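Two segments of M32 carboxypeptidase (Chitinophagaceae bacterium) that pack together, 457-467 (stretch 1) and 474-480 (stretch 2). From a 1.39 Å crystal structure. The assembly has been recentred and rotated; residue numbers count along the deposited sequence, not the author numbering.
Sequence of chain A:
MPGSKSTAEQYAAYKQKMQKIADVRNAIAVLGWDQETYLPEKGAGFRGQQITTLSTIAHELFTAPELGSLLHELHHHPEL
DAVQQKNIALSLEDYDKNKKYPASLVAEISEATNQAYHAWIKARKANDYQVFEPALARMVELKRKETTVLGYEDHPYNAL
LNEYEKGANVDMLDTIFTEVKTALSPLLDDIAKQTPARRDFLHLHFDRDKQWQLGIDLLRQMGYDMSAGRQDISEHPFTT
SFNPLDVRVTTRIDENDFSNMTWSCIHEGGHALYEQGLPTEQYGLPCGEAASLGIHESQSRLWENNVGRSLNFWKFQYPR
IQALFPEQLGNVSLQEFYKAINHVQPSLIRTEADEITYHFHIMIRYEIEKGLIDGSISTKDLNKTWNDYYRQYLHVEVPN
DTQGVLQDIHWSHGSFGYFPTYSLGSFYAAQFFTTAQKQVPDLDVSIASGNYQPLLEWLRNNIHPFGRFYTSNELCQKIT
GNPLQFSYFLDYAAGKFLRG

Stretch 1 457-467: EWLRNNIHPFG
Stretch 2 474-480: ELCQKIT

What forms the apolar centre of the contact? Ile-479, a buried residue of stretch 2 whose CA-to-CB bond points toward stretch 1, loses more surface to the other stretch than any other residue here. In the m, t rotamer (chi1 -65°, chi2 163°) it packs against two apolar side chains: its CG2 lies 3.4 Å from CZ2 of Trp-458, and its CD1 lies 3.5 Å from CG1 of Ile-463. The CA-to-CB bond of Trp-458 points sideways, but chi1 of -174° (t) and chi2 of 87° bring the end of its ring nearer, where it meets the methyl obliquely. One turn earlier, the CA-to-CB bond of Leu-475 (t, p; -165° and 55°) also points toward stretch 1, and its CD2 packs 4.2 Å from CG2 of Ile-463, itself m, t at -66° and 166°.

How do the backbones bring these side chains together? Residues 457-462 end a helix that begins earlier in the chain, while 474-480 are helical throughout. The two axes approach to 11.9 Å, with 123° between their N-to-C directions, so the helices cross steeply and run more against each other than along. The CA atoms of Asn-462 and Ile-479 are 6.7 Å apart, and those of Ile-463 and Leu-475 are 7.6 Å apart. Leu-475 and Ile-479 are four residues, about one turn, apart, so both lie on one side of their helix; Ile-479 N donates to Leu-475 O at 3.0 Å.

What happens where the first helix ends? Ile-463 is the first residue to leave helical phi/psi, at -127/-56, although its N still bonds to Leu-459 O at 2.8 Å. Asn-462 (-108/-27; chi1 -76°, m) turns its side chain back along the helix, and its ND2 donates to Trp-458 O at 2.9 Å. Its backbone carbonyl instead lies against methyls: Asn-462 O is 3.3 Å from Ile-479 CD1 and 3.7 Å from Leu-475 CD1. Buried there, this oxygen has no hydrogen-bonding partner in the model.

How does the contact close at its polar edge? The CA-to-CB bond of Phe-466, a residue at -90/-11 with chi1 -61° (m) and chi2 -66°, points toward stretch 2. The CA-to-CB bond of exposed Lys-478 points toward stretch 1, and its side chain extends through four t angles, setting its NZ 3.5 Å from Phe-466 CZ in an oblique approach to the ring. That nitrogen is hydrogen-bonded elsewhere in the structure. No hydrogen bond crosses between the stretches, so the contact rests on packing, with 301 Å² buried over both sides.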

ATOM      1  N   GLU A 457      -1.990   5.337  20.603  1.00 14.87           N
ATOM      2  CA  GLU A 457      -1.870   4.336  21.655  1.00 15.33           C
ATOM      3  C   GLU A 457      -2.645   3.066  21.313  1.00 18.62           C
ATOM      4  O   GLU A 457      -2.136   1.951  21.495  1.00 16.75           O
ATOM      5  CB  GLU A 457      -2.352   4.927  22.979  1.00 18.79           C
ATOM      6  CG  GLU A 457      -2.257   3.961  24.142  1.00 22.96           C
ATOM      7  CD  GLU A 457      -2.803   4.531  25.425  1.00 33.72           C
ATOM      8  OE1 GLU A 457      -3.828   5.246  25.380  1.00 34.08           O
ATOM      9  OE2 GLU A 457      -2.190   4.279  26.480  1.00 38.48           O
ATOM     10  N   TRP A 458      -3.888   3.205  20.834  1.00 16.92           N
ATOM     11  CA  TRP A 458      -4.644   2.011  20.457  1.00 16.82           C
ATOM     12  C   TRP A 458      -3.925   1.216  19.366  1.00 15.07           C
ATOM     13  O   TRP A 458      -3.817  -0.020  19.441  1.00 15.81           O
ATOM     14  CB  TRP A 458      -6.060   2.415  20.032  1.00 15.87           C
ATOM     15  CG  TRP A 458      -6.954   1.259  19.754  1.00 14.59           C
ATOM     16  CD1 TRP A 458      -7.729   0.575  20.653  1.00 17.46           C
ATOM     17  CD2 TRP A 458      -7.190   0.653  18.477  1.00 16.58           C
ATOM     18  NE1 TRP A 458      -8.426  -0.420  20.010  1.00 18.91           N
ATOM     19  CE2 TRP A 458      -8.108  -0.397  18.676  1.00 17.01           C
ATOM     20  CE3 TRP A 458      -6.702   0.888  17.182  1.00 17.77           C
ATOM     21  CZ2 TRP A 458      -8.557  -1.197  17.636  1.00 19.71           C
ATOM     22  CZ3 TRP A 458      -7.154   0.092  16.146  1.00 15.85           C
ATOM     23  CH2 TRP A 458      -8.070  -0.947  16.383  1.00 20.34           C
ATOM     24  N   LEU A 459      -3.412   1.907  18.357  1.00 13.12           N
ATOM     25  CA  LEU A 459      -2.676   1.223  17.297  1.00 13.60           C
ATOM     26  C   LEU A 459      -1.413   0.560  17.836  1.00 15.94           C
ATOM     27  O   LEU A 459      -1.045  -0.538  17.405  1.00 15.29           O
ATOM     28  CB  LEU A 459      -2.346   2.216  16.187  1.00 12.56           C
ATOM     29  CG  LEU A 459      -3.551   2.796  15.445  1.00 13.00           C
ATOM     30  CD1 LEU A 459      -3.104   4.011  14.622  1.00 14.56           C
ATOM     31  CD2 LEU A 459      -4.219   1.741  14.562  1.00 18.00           C
ATOM     32  N   ARG A 460      -0.717   1.238  18.755  1.00 13.29           N
ATOM     33  CA  ARG A 460       0.528   0.719  19.297  1.00 15.64           C
ATOM     34  C   ARG A 460       0.297  -0.463  20.224  1.00 14.79           C
ATOM     35  O   ARG A 460       1.216  -1.261  20.428  1.00 16.57           O
ATOM     36  CB  ARG A 460       1.258   1.834  20.045  1.00 13.35           C
ATOM     37  CG  ARG A 460       1.903   2.858  19.127  1.00 14.71           C
ATOM     38  CD  ARG A 460       3.244   2.340  18.574  1.00 15.29           C
ATOM     39  NE  ARG A 460       3.699   3.125  17.433  1.00 13.21           N
ATOM     40  CZ  ARG A 460       4.342   4.281  17.530  1.00 15.07           C
ATOM     41  NH1 ARG A 460       4.633   4.787  18.720  1.00 18.56           N
ATOM     42  NH2 ARG A 460       4.718   4.914  16.436  1.00 14.11           N
ATOM     43  N   ASN A 461      -0.904  -0.587  20.804  1.00 15.89           N
ATOM     44  CA  ASN A 461      -1.249  -1.753  21.618  1.00 15.24           C
ATOM     45  C   ASN A 461      -1.843  -2.897  20.806  1.00 15.82           C
ATOM     46  O   ASN A 461      -1.723  -4.065  21.212  1.00 20.13           O
ATOM     47  CB  ASN A 461      -2.242  -1.366  22.718  1.00 19.51           C
ATOM     48  CG  ASN A 461      -1.614  -0.461  23.766  1.00 21.20           C
ATOM     49  OD1 ASN A 461      -0.400  -0.455  23.950  1.00 24.60           O
ATOM     50  ND2 ASN A 461      -2.445   0.297  24.464  1.00 22.74           N
ATOM     51  N   ASN A 462      -2.471  -2.602  19.668  1.00 16.51           N
ATOM     52  CA  ASN A 462      -3.205  -3.617  18.929  1.00 18.31           C
ATOM     53  C   ASN A 462      -2.551  -4.081  17.640  1.00 15.90           C
ATOM     54  O   ASN A 462      -2.812  -5.212  17.226  1.00 16.95           O
ATOM     55  CB  ASN A 462      -4.621  -3.132  18.619  1.00 17.39           C
ATOM     56  CG  ASN A 462      -5.514  -3.186  19.827  1.00 21.08           C
ATOM     57  OD1 ASN A 462      -6.080  -4.236  20.145  1.00 23.38           O
ATOM     58  ND2 ASN A 462      -5.630  -2.061  20.526  1.00 18.96           N
ATOM     59  N   ILE A 463      -1.728  -3.255  16.988  1.00 15.89           N
ATOM     60  CA  ILE A 463      -1.211  -3.604  15.661  1.00 15.54           C
ATOM     61  C   ILE A 463       0.308  -3.525  15.589  1.00 17.26           C
ATOM     62  O   ILE A 463       0.976  -4.506  15.239  1.00 17.17           O
ATOM     63  CB  ILE A 463      -1.861  -2.745  14.562  1.00 13.42           C
ATOM     64  CG1 ILE A 463      -3.358  -3.082  14.461  1.00 14.90           C
ATOM     65  CG2 ILE A 463      -1.167  -3.002  13.231  1.00 15.32           C
ATOM     66  CD1 ILE A 463      -4.167  -2.089  13.654  1.00 18.83           C
ATOM     67  N   HIS A 464       0.863  -2.361  15.920  1.00 16.65           N
ATOM     68  CA  HIS A 464       2.262  -2.090  15.595  1.00 15.22           C
ATOM     69  C   HIS A 464       3.290  -3.068  16.152  1.00 16.04           C
ATOM     70  O   HIS A 464       4.247  -3.377  15.422  1.00 16.16           O
ATOM     71  CB  HIS A 464       2.616  -0.656  15.985  1.00 14.01           C
ATOM     72  CG  HIS A 464       1.832   0.371  15.239  1.00 14.02           C
ATOM     73  ND1 HIS A 464       1.971   1.726  15.463  1.00 11.93           N
ATOM     74  CD2 HIS A 464       0.923   0.244  14.248  1.00 12.56           C
ATOM     75  CE1 HIS A 464       1.168   2.388  14.649  1.00 13.88           C
ATOM     76  NE2 HIS A 464       0.515   1.509  13.906  1.00 11.86           N
ATOM     77  N   PRO A 465       3.218  -3.534  17.403  1.00 16.07           N
ATOM     78  CA  PRO A 465       4.370  -4.238  17.987  1.00 15.01           C
ATOM     79  C   PRO A 465       4.458  -5.711  17.650  1.00 17.83           C
ATOM     80  O   PRO A 465       5.420  -6.360  18.068  1.00 17.85           O
ATOM     81  CB  PRO A 465       4.131  -4.059  19.493  1.00 20.59           C
ATOM     82  CG  PRO A 465       2.653  -4.086  19.610  1.00 17.76           C
ATOM     83  CD  PRO A 465       2.130  -3.371  18.392  1.00 20.50           C
ATOM     84  N   PHE A 466       3.484  -6.264  16.938  1.00 15.26           N
ATOM     85  CA  PHE A 466       3.445  -7.697  16.702  1.00 14.27           C
ATOM     86  C   PHE A 466       4.185  -8.138  15.452  1.00 14.18           C
ATOM     87  O   PHE A 466       4.389  -9.342  15.278  1.00 16.42           O
ATOM     88  CB  PHE A 466       1.999  -8.173  16.641  1.00 15.29           C
ATOM     89  CG  PHE A 466       1.246  -7.917  17.909  1.00 20.46           C
ATOM     90  CD1 PHE A 466       1.596  -8.571  19.071  1.00 19.69           C
ATOM     91  CD2 PHE A 466       0.226  -6.997  17.952  1.00 16.72           C
ATOM     92  CE1 PHE A 466       0.925  -8.328  20.252  1.00 23.31           C
ATOM     93  CE2 PHE A 466      -0.462  -6.757  19.131  1.00 21.53           C
ATOM     94  CZ  PHE A 466      -0.106  -7.426  20.281  1.00 20.02           C
ATOM     95  N   GLY A 467       4.595  -7.214  14.599  1.00 15.06           N
ATOM     96  CA  GLY A 467       5.216  -7.616  13.357  1.00 15.10           C
ATOM     97  C   GLY A 467       4.338  -8.593  12.591  1.00 15.69           C
ATOM     98  O   GLY A 467       3.130  -8.372  12.407  1.00 16.42           O
ATOM     99  N   GLU A 474      -5.855 -13.276  11.375  1.00 19.11           N
ATOM    100  CA  GLU A 474      -5.781 -13.454  12.820  1.00 20.50           C
ATOM    101  C   GLU A 474      -5.753 -12.114  13.526  1.00 19.74           C
ATOM    102  O   GLU A 474      -6.378 -11.947  14.578  1.00 18.09           O
ATOM    103  CB  GLU A 474      -4.537 -14.265  13.187  1.00 23.99           C
ATOM    104  CG  GLU A 474      -4.549 -15.678  12.624  1.00 22.45           C
ATOM    105  CD  GLU A 474      -3.220 -16.383  12.813  1.00 27.80           C
ATOM    106  OE1 GLU A 474      -2.215 -15.696  13.096  1.00 29.86           O
ATOM    107  OE2 GLU A 474      -3.177 -17.628  12.688  1.00 33.39           O
ATOM    108  N   LEU A 475      -5.030 -11.141  12.958  1.00 16.03           N
ATOM    109  CA  LEU A 475      -4.961  -9.820  13.565  1.00 17.55           C
ATOM    110  C   LEU A 475      -6.340  -9.174  13.599  1.00 14.34           C
ATOM    111  O   LEU A 475      -6.775  -8.650  14.629  1.00 18.10           O
ATOM    112  CB  LEU A 475      -3.974  -8.957  12.780  1.00 19.09           C
ATOM    113  CG  LEU A 475      -3.499  -7.687  13.461  1.00 20.24           C
ATOM    114  CD1 LEU A 475      -2.911  -7.976  14.831  1.00 22.98           C
ATOM    115  CD2 LEU A 475      -2.481  -6.976  12.566  1.00 20.44           C
ATOM    116  N   CYS A 476      -7.028  -9.193  12.462  1.00 17.43           N
ATOM    117  CA  CYS A 476      -8.335  -8.565  12.380  1.00 20.32           C
ATOM    118  C   CYS A 476      -9.338  -9.251  13.315  1.00 18.16           C
ATOM    119  O   CYS A 476     -10.105  -8.578  14.005  1.00 18.44           O
ATOM    120  CB  CYS A 476      -8.783  -8.574  10.918  1.00 18.48           C
ATOM    121  SG  CYS A 476     -10.337  -7.691  10.613  1.00 18.71           S
ATOM    122  N   GLN A 477      -9.302 -10.586  13.394  1.00 18.25           N
ATOM    123  CA  GLN A 477     -10.187 -11.319  14.297  1.00 21.21           C
ATOM    124  C   GLN A 477      -9.882 -11.012  15.764  1.00 16.77           C
ATOM    125  O   GLN A 477     -10.800 -10.798  16.567  1.00 20.67           O
ATOM    126  CB  GLN A 477     -10.054 -12.820  14.027  1.00 23.06           C
ATOM    127  CG  GLN A 477     -10.834 -13.724  14.978  1.00 22.70           C
ATOM    128  CD  GLN A 477     -12.331 -13.609  14.789  1.00 25.61           C
ATOM    129  OE1 GLN A 477     -12.827 -13.576  13.661  1.00 29.22           O
ATOM    130  NE2 GLN A 477     -13.057 -13.555  15.894  1.00 28.76           N
ATOM    131  N   LYS A 478      -8.596 -10.972  16.127  1.00 19.44           N
ATOM    132  CA  LYS A 478      -8.214 -10.671  17.503  1.00 20.37           C
ATOM    133  C   LYS A 478      -8.664  -9.273  17.923  1.00 24.43           C
ATOM    134  O   LYS A 478      -9.186  -9.091  19.032  1.00 23.35           O
ATOM    135  CB  LYS A 478      -6.700 -10.832  17.662  1.00 21.12           C
ATOM    136  CG  LYS A 478      -6.164 -10.351  19.004  1.00 24.36           C
ATOM    137  CD  LYS A 478      -4.642 -10.354  19.035  1.00 29.75           C
ATOM    138  CE  LYS A 478      -4.139 -10.113  20.445  1.00 27.89           C
ATOM    139  NZ  LYS A 478      -2.684  -9.815  20.458  1.00 31.46           N
ATOM    140  N   ILE A 479      -8.479  -8.278  17.048  1.00 19.56           N
ATOM    141  CA  ILE A 479      -8.790  -6.897  17.411  1.00 21.20           C
ATOM    142  C   ILE A 479     -10.289  -6.611  17.344  1.00 24.77           C
ATOM    143  O   ILE A 479     -10.840  -5.930  18.218  1.00 25.92           O
ATOM    144  CB  ILE A 479      -8.000  -5.924  16.519  1.00 17.92           C
ATOM    145  CG1 ILE A 479      -6.496  -6.040  16.763  1.00 18.91           C
ATOM    146  CG2 ILE A 479      -8.462  -4.501  16.746  1.00 21.08           C
ATOM    147  CD1 ILE A 479      -5.703  -5.408  15.644  1.00 18.79           C
ATOM    148  N   THR A 480     -10.965  -7.078  16.291  1.00 19.79           N
ATOM    149  CA  THR A 480     -12.335  -6.664  16.011  1.00 20.88           C
ATOM    150  C   THR A 480     -13.385  -7.723  16.308  1.00 23.32           C
ATOM    151  O   THR A 480     -14.576  -7.397  16.311  1.00 25.73           O
ATOM    152  CB  THR A 480     -12.489  -6.210  14.549  1.00 19.56           C
ATOM    153  OG1 THR A 480     -12.546  -7.353  13.679  1.00 18.47           O
ATOM    154  CG2 THR A 480     -11.346  -5.282  14.130  1.00 18.96           C
TER